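Local atomic coordinates of pyruvate carboxylase n-terminal domain (Aquifex aeolicus, PDB entry 1ULZ), a protein that serves as the biotin carboxylase subunit of pyruvate carboxylase and has a central domain of the ATP-grasp fold. Residues K206-Q211 with A241-L246; G224-S229 with Q293-V298; G271-I276 with L283-M288. The protein carries 1 engineered substitution. One frame throughout, in Å; residues are numbered along the deposited sequence.

How the interactions relate
Each interaction has at least one strand in the antiparallel ATP-grasp sheet, in which strands 283-289, 269-277, 206-214 and 220-232 lie next to one another in that order; the loop 241-246 and the turn 293-298 lie against it. Strand 206-214 of interaction 1 is flanked by strand 269-277 of interaction 3 and strand 220-232 of interaction 2: I208 O lies 2.8 Å from F275 N, while K206 NZ makes a salt bridge to D227 OD1 at 2.8 Å. Loop 241-246 is tied to interaction 2 as well, S243 OG standing 2.7 Å from E225 OE2. The centres of interactions 1 and 2 are about 8 Å apart, those of 1 and 3 about 10 Å, and those of 2 and 3 about 12 Å.

Interaction 1: K206-Q211 with A241-L246; sequences KHIEYQ and APSLIL
I208 and I245 meet tip to tip where strand 206-214 of the antiparallel ATP-grasp sheet lies against the loop between strand 235-241 and helix 248-264. The case illustrates how a strand and a loop can be joined through side chains alone: I208 CA and S243 CA, the nearest pair of backbone positions, are 7.5 Å apart. Between the two isoleucines the methyls I208 CD1 and I245 CD1 approach to 3.5 Å, tighter than usual for two carbons. The same I208 CD1 rests 3.8 Å from S243 CB, whose hydroxyl is turned to E225. I245 carries CG1 between its backbone N and carbonyl carbon (chi1 54°), and both of its branches lie along K206. The two side chains slide past each other in opposite directions, with K206 CD 3.5 Å from I245 CD1 and K206 CE 3.7 Å from I245 CG2. The lysine thus offers methylenes to the loop, while a bend at its end takes NZ to F435 O and D227.

Further along, Y210 and L246 also point at each other, with Y210 OH 3.6 Å from L246 CD1. This hydroxyl is hydrogen-bonded to R251 O of helix 248-264, so the strand is fastened to that helix beside the apolar contact. On the strand's other face H207 and E209 are locked together. H207 NE2 donates to E209 OE2 over 2.7 Å with an N-H...O angle of 174°, the acceptor in the imidazole plane but the donor 43° above the carboxylate plane.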
# COMPACT_ATOMS: atom_id res chain seq x y z
N LYS A 206 -12.10 12.26 23.85
CA LYS A 206 -11.49 11.67 22.68
C LYS A 206 -12.62 11.61 21.67
O LYS A 206 -13.79 11.47 22.04
CB LYS A 206 -10.99 10.26 22.95
CG LYS A 206 -9.51 10.13 23.21
CD LYS A 206 -9.14 8.67 23.47
CE LYS A 206 -7.65 8.48 23.70
NZ LYS A 206 -6.86 8.88 22.50
N HIS A 207 -12.28 11.74 20.39
CA HIS A 207 -13.27 11.64 19.33
C HIS A 207 -13.14 10.21 18.82
O HIS A 207 -12.14 9.86 18.20
CB HIS A 207 -12.94 12.64 18.21
CG HIS A 207 -13.72 12.41 16.95
ND1 HIS A 207 -14.73 13.25 16.54
CD2 HIS A 207 -13.63 11.43 16.02
CE1 HIS A 207 -15.23 12.80 15.40
NE2 HIS A 207 -14.58 11.70 15.06
N ILE A 208 -14.14 9.38 19.11
CA ILE A 208 -14.14 7.98 18.68
C ILE A 208 -15.33 7.81 17.73
O ILE A 208 -16.45 8.19 18.07
CB ILE A 208 -14.32 7.01 19.87
CG1 ILE A 208 -13.20 7.21 20.90
CG2 ILE A 208 -14.35 5.58 19.35
CD1 ILE A 208 -11.83 6.74 20.45
N GLU A 209 -15.09 7.25 16.55
CA GLU A 209 -16.17 7.08 15.59
C GLU A 209 -16.23 5.69 14.97
O GLU A 209 -15.21 5.08 14.66
CB GLU A 209 -16.07 8.14 14.50
CG GLU A 209 -14.90 7.97 13.55
CD GLU A 209 -14.77 9.12 12.55
OE1 GLU A 209 -14.19 8.90 11.46
OE2 GLU A 209 -15.24 10.24 12.85
N TYR A 210 -17.46 5.20 14.79
CA TYR A 210 -17.67 3.89 14.21
C TYR A 210 -18.03 3.93 12.73
O TYR A 210 -18.83 4.76 12.28
CB TYR A 210 -18.77 3.14 14.97
CG TYR A 210 -18.26 2.28 16.11
CD1 TYR A 210 -17.97 2.84 17.35
CD2 TYR A 210 -18.05 0.92 15.93
CE1 TYR A 210 -17.47 2.06 18.38
CE2 TYR A 210 -17.55 0.13 16.95
CZ TYR A 210 -17.26 0.70 18.17
OH TYR A 210 -16.76 -0.10 19.18
N GLN A 211 -17.44 3.01 11.97
CA GLN A 211 -17.71 2.89 10.55
C GLN A 211 -18.88 1.93 10.36
O GLN A 211 -18.85 0.80 10.86
CB GLN A 211 -16.48 2.35 9.81
CG GLN A 211 -16.70 2.14 8.32
CD GLN A 211 -17.06 3.42 7.58
OE1 GLN A 211 -16.29 4.38 7.57
NE2 GLN A 211 -18.24 3.45 6.97
N ALA A 241 -6.79 3.76 13.50
CA ALA A 241 -7.74 2.66 13.58
C ALA A 241 -6.98 1.37 13.84
O ALA A 241 -5.93 1.13 13.25
CB ALA A 241 -8.55 2.52 12.28
N PRO A 242 -7.45 0.57 14.81
CA PRO A 242 -8.64 0.93 15.59
C PRO A 242 -8.14 1.88 16.68
O PRO A 242 -6.99 2.33 16.62
CB PRO A 242 -9.11 -0.40 16.14
CG PRO A 242 -7.80 -1.12 16.38
CD PRO A 242 -6.99 -0.80 15.14
N SER A 243 -8.97 2.18 17.67
CA SER A 243 -8.51 3.06 18.75
C SER A 243 -7.72 2.23 19.76
O SER A 243 -7.74 1.00 19.72
CB SER A 243 -9.69 3.75 19.46
OG SER A 243 -10.40 2.85 20.30
N LEU A 244 -7.03 2.90 20.67
CA LEU A 244 -6.24 2.22 21.69
C LEU A 244 -6.98 2.10 23.02
O LEU A 244 -6.53 1.41 23.93
CB LEU A 244 -4.91 2.95 21.91
CG LEU A 244 -4.00 3.09 20.69
CD1 LEU A 244 -2.95 4.15 20.94
CD2 LEU A 244 -3.38 1.74 20.37
N ILE A 245 -8.11 2.78 23.15
CA ILE A 245 -8.87 2.73 24.40
C ILE A 245 -9.91 1.63 24.51
O ILE A 245 -10.28 1.22 25.61
CB ILE A 245 -9.57 4.06 24.69
CG1 ILE A 245 -10.43 4.46 23.49
CG2 ILE A 245 -8.55 5.13 24.97
CD1 ILE A 245 -11.15 5.77 23.71
N LEU A 246 -10.42 1.14 23.38
CA LEU A 246 -11.42 0.08 23.43
C LEU A 246 -10.80 -1.30 23.35
O LEU A 246 -9.87 -1.53 22.57
CB LEU A 246 -12.44 0.22 22.30
CG LEU A 246 -13.29 1.49 22.30
CD1 LEU A 246 -14.22 1.48 21.10
CD2 LEU A 246 -14.08 1.59 23.60

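Interaction 2: G224-S229 with Q293-V298; sequences GERDCS and QVEHPV
The CA atoms of R226 and V298, the nearest such pair, are 7.8 Å apart where strand 220-232 of the ATP-grasp sheet faces the type I turn Q293-H296 and the first residues of helix 296-303. One arginine carries most of this contact, and it shows how a charged chain can pack by its flanks. Its stem meets the helix first, with R226 CD 3.4 Å from V298 CG2. The chain then bends (chi3 -69°), bringing R226 NE within 3.8 Å of E295 CG and R226 NH2 to 3.5 Å from Q293 CB. H296 CA covers one face of the guanidinium, 4.0 Å from R226 NH1.

Despite this proximity, the charges of R226 and E295 do not pair directly: R226 NE is 5.0 Å from E295 OE1, and the guanidinium and carboxylate planes stand 62° apart. R226 NE is instead salt-bridged to E209 OE1, and NH1 is hydrogen-bonded to S299 OG and Q211 OE1. The carboxylate of E295 reaches K236 and R337, so the turn is also tied to strands 235-241 and 332-339. C228 comes alongside, its SG 3.5 Å from E295 OE1.

The turn has its own brace. Q293 O accepts from both the backbone N and the ring of H296; the H296 ND1 to Q293 O bond, 2.8 Å long, lies near the imidazole plane and meets the carbonyl almost head-on, at a C=O...N angle of 179°.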
# COMPACT_ATOMS: atom_id res chain seq x y z
N GLY A 224 -15.47 -1.51 12.91
CA GLY A 224 -14.69 -0.97 14.01
C GLY A 224 -14.73 0.54 14.14
O GLY A 224 -15.47 1.22 13.42
N GLU A 225 -13.91 1.07 15.04
CA GLU A 225 -13.86 2.50 15.29
C GLU A 225 -12.56 3.16 14.86
O GLU A 225 -11.58 2.50 14.51
CB GLU A 225 -14.08 2.79 16.78
CG GLU A 225 -12.82 2.64 17.64
CD GLU A 225 -12.37 1.20 17.86
OE1 GLU A 225 -12.91 0.28 17.21
OE2 GLU A 225 -11.46 0.98 18.68
N ARG A 226 -12.58 4.49 14.89
CA ARG A 226 -11.43 5.31 14.55
C ARG A 226 -11.29 6.40 15.61
O ARG A 226 -12.29 6.94 16.09
CB ARG A 226 -11.62 5.95 13.17
CG ARG A 226 -11.66 4.96 12.01
CD ARG A 226 -11.76 5.67 10.66
NE ARG A 226 -13.05 6.33 10.46
CZ ARG A 226 -14.03 5.83 9.71
NH1 ARG A 226 -13.87 4.67 9.09
NH2 ARG A 226 -15.17 6.50 9.58
N ASP A 227 -10.06 6.69 16.01
CA ASP A 227 -9.79 7.74 16.98
C ASP A 227 -9.26 8.93 16.20
O ASP A 227 -8.15 8.89 15.67
CB ASP A 227 -8.76 7.27 18.01
CG ASP A 227 -8.46 8.31 19.06
OD1 ASP A 227 -8.09 7.92 20.19
OD2 ASP A 227 -8.57 9.52 18.75
N CYS A 228 -10.07 9.98 16.11
CA CYS A 228 -9.70 11.18 15.37
C CYS A 228 -9.58 12.39 16.31
O CYS A 228 -9.92 13.51 15.94
CB CYS A 228 -10.76 11.47 14.30
SG CYS A 228 -11.33 9.97 13.43
N SER A 229 -9.09 12.13 17.52
CA SER A 229 -8.94 13.17 18.53
C SER A 229 -8.01 14.32 18.15
O SER A 229 -8.24 15.47 18.53
CB SER A 229 -8.44 12.57 19.84
OG SER A 229 -9.35 11.60 20.33
N GLN A 293 -16.48 8.57 4.68
CA GLN A 293 -15.67 9.43 5.55
C GLN A 293 -14.33 9.76 4.90
O GLN A 293 -13.75 8.93 4.19
CB GLN A 293 -15.41 8.73 6.89
CG GLN A 293 -15.01 9.69 7.98
CD GLN A 293 -16.21 10.26 8.71
OE1 GLN A 293 -17.28 10.46 8.12
NE2 GLN A 293 -16.05 10.52 10.00
N VAL A 294 -13.83 10.96 5.16
CA VAL A 294 -12.54 11.36 4.60
C VAL A 294 -11.48 10.36 5.03
O VAL A 294 -10.69 9.88 4.21
CB VAL A 294 -12.09 12.76 5.10
CG1 VAL A 294 -10.72 13.10 4.52
CG2 VAL A 294 -13.11 13.82 4.71
N GLU A 295 -11.48 10.02 6.31
CA GLU A 295 -10.49 9.10 6.85
C GLU A 295 -10.82 7.61 6.78
O GLU A 295 -10.29 6.81 7.54
CB GLU A 295 -10.15 9.49 8.30
CG GLU A 295 -11.32 9.53 9.29
CD GLU A 295 -12.08 10.86 9.31
OE1 GLU A 295 -12.47 11.30 10.41
OE2 GLU A 295 -12.31 11.46 8.24
N HIS A 296 -11.69 7.22 5.84
CA HIS A 296 -12.05 5.81 5.70
C HIS A 296 -10.88 4.84 5.47
O HIS A 296 -10.95 3.68 5.88
CB HIS A 296 -13.08 5.61 4.58
CG HIS A 296 -12.52 5.81 3.20
ND1 HIS A 296 -12.48 7.03 2.57
CD2 HIS A 296 -12.00 4.92 2.31
CE1 HIS A 296 -11.97 6.89 1.36
NE2 HIS A 296 -11.67 5.62 1.18
N PRO A 297 -9.80 5.30 4.81
CA PRO A 297 -8.67 4.40 4.57
C PRO A 297 -8.07 3.65 5.76
O PRO A 297 -7.66 2.50 5.61
CB PRO A 297 -7.65 5.30 3.89
CG PRO A 297 -8.51 6.24 3.12
CD PRO A 297 -9.59 6.59 4.13
N VAL A 298 -8.01 4.26 6.95
CA VAL A 298 -7.42 3.55 8.08
C VAL A 298 -8.24 2.33 8.47
O VAL A 298 -7.68 1.30 8.86
CB VAL A 298 -7.23 4.45 9.34
CG1 VAL A 298 -6.14 5.49 9.06
CG2 VAL A 298 -8.54 5.11 9.74

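Interaction 3: G271-I276 with L283-M288; sequences GTMEFI and LYFIEM
F285 turns its edge to the face of F275 in a T-shaped stack at the apolar centre of this beta hairpin, the ring centroids 5.8 Å apart and the planes at 86°. The F285 side chain has CG anti to its backbone N (chi1 175°), a direction that carries the ring to F275, which it crosses at about a right angle. M273 adds a Met-aromatic contact from an oblique direction, its SD 3.8 Å from F285 CE2. Next to it M273 CG lies 3.9 Å from M288 CE, so methionines and phenylalanines line one face of the two strands. M122 of helix 115-124 and V258 of helix 248-264 pack on this same apolar group.

Outward from the rings, the backbones of 271-276 and 283-288 form an antiparallel ladder interrupted by a classic beta bulge, in which I286 and E287 both stand opposite E274. E274 N donates to E287 O at 2.7 Å, while E274 O receives I286 N at 2.9 Å and a weak second bond from E287 N at 3.4 Å. Beyond the bulge, I276 and Y284 exchange a regular pair of backbone bonds.

On the other face I276 CG2 touches I286 CG1 of the bulge at 3.6 Å, and the edge beyond is acidic. E274 and E287 lie side by side and point the same way, their OE2 atoms 3.9 Å apart and the carboxylate planes turned 83° from each other. E274 OE1 is held by N289 ND2, with K236 at long range; K115 is a similarly distant partner of E287. The hairpin is therefore two-sided in its chemistry: one face is secured by aromatic and sulfur packing, while the other brings two carboxylates together, E274 held by the N289 amide and both with these lysines at long range.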
# COMPACT_ATOMS: atom_id res chain seq x y z
N GLY A 271 -21.69 4.78 6.30
CA GLY A 271 -22.03 5.81 7.27
C GLY A 271 -21.09 5.78 8.46
O GLY A 271 -20.42 4.78 8.72
N THR A 272 -21.03 6.90 9.18
CA THR A 272 -20.17 7.00 10.36
C THR A 272 -20.91 7.61 11.54
O THR A 272 -21.52 8.67 11.41
CB THR A 272 -18.93 7.88 10.06
OG1 THR A 272 -18.15 7.27 9.03
CG2 THR A 272 -18.07 8.02 11.31
N MET A 273 -20.87 6.94 12.68
CA MET A 273 -21.51 7.45 13.88
C MET A 273 -20.39 8.00 14.77
O MET A 273 -19.51 7.25 15.21
CB MET A 273 -22.28 6.36 14.63
CG MET A 273 -23.50 5.80 13.88
SD MET A 273 -24.87 5.32 15.01
CE MET A 273 -24.11 4.14 16.01
N GLU A 274 -20.41 9.31 15.00
CA GLU A 274 -19.39 9.95 15.81
C GLU A 274 -19.77 10.03 17.29
O GLU A 274 -20.91 10.38 17.63
CB GLU A 274 -19.10 11.35 15.24
CG GLU A 274 -18.54 11.30 13.81
CD GLU A 274 -18.03 12.63 13.28
OE1 GLU A 274 -17.33 12.62 12.24
OE2 GLU A 274 -18.33 13.69 13.88
N PHE A 275 -18.82 9.68 18.15
CA PHE A 275 -19.00 9.70 19.61
C PHE A 275 -17.86 10.49 20.25
O PHE A 275 -16.88 10.85 19.59
CB PHE A 275 -18.92 8.30 20.22
CG PHE A 275 -19.97 7.33 19.74
CD1 PHE A 275 -19.83 6.69 18.52
CD2 PHE A 275 -21.06 7.02 20.53
CE1 PHE A 275 -20.76 5.75 18.10
CE2 PHE A 275 -22.00 6.09 20.11
CZ PHE A 275 -21.85 5.45 18.90
N ILE A 276 -17.99 10.74 21.55
CA ILE A 276 -16.94 11.38 22.32
C ILE A 276 -16.72 10.37 23.44
O ILE A 276 -17.68 9.81 23.97
CB ILE A 276 -17.36 12.74 22.92
CG1 ILE A 276 -18.66 12.60 23.71
CG2 ILE A 276 -17.50 13.76 21.83
CD1 ILE A 276 -19.12 13.90 24.30
N LEU A 283 -18.45 5.77 25.73
CA LEU A 283 -18.83 6.56 24.56
C LEU A 283 -20.21 7.20 24.67
O LEU A 283 -21.11 6.65 25.29
CB LEU A 283 -18.78 5.71 23.29
CG LEU A 283 -17.50 4.91 23.03
CD1 LEU A 283 -17.57 4.28 21.64
CD2 LEU A 283 -16.29 5.81 23.13
N TYR A 284 -20.35 8.36 24.03
CA TYR A 284 -21.61 9.09 24.01
C TYR A 284 -21.81 9.60 22.58
O TYR A 284 -20.97 10.34 22.05
CB TYR A 284 -21.58 10.27 24.98
CG TYR A 284 -21.10 9.91 26.38
CD1 TYR A 284 -19.74 9.90 26.69
CD2 TYR A 284 -22.00 9.62 27.39
CE1 TYR A 284 -19.30 9.61 27.96
CE2 TYR A 284 -21.57 9.33 28.68
CZ TYR A 284 -20.22 9.33 28.96
OH TYR A 284 -19.77 9.07 30.24
N PHE A 285 -22.91 9.21 21.95
CA PHE A 285 -23.21 9.61 20.58
C PHE A 285 -23.41 11.11 20.41
O PHE A 285 -24.07 11.76 21.22
CB PHE A 285 -24.45 8.86 20.08
CG PHE A 285 -24.92 9.27 18.72
CD1 PHE A 285 -25.76 10.35 18.56
CD2 PHE A 285 -24.52 8.57 17.59
CE1 PHE A 285 -26.21 10.73 17.30
CE2 PHE A 285 -24.96 8.93 16.33
CZ PHE A 285 -25.80 10.01 16.18
N ILE A 286 -22.82 11.65 19.35
CA ILE A 286 -22.90 13.07 19.03
C ILE A 286 -23.68 13.31 17.75
O ILE A 286 -24.61 14.12 17.72
CB ILE A 286 -21.49 13.68 18.85
CG1 ILE A 286 -20.71 13.60 20.17
CG2 ILE A 286 -21.61 15.12 18.38
CD1 ILE A 286 -21.33 14.40 21.29
N GLU A 287 -23.29 12.63 16.67
CA GLU A 287 -23.95 12.77 15.38
C GLU A 287 -23.49 11.71 14.39
O GLU A 287 -22.55 10.96 14.66
CB GLU A 287 -23.68 14.15 14.79
CG GLU A 287 -22.24 14.35 14.36
CD GLU A 287 -22.02 15.72 13.77
OE1 GLU A 287 -22.81 16.11 12.88
OE2 GLU A 287 -21.06 16.41 14.18
N MET A 288 -24.15 11.67 13.24
CA MET A 288 -23.82 10.70 12.21
C MET A 288 -23.68 11.31 10.82
O MET A 288 -24.57 12.02 10.36
CB MET A 288 -24.89 9.60 12.17
CG MET A 288 -24.81 8.69 10.95
SD MET A 288 -25.98 7.30 11.04
CE MET A 288 -25.03 5.96 10.34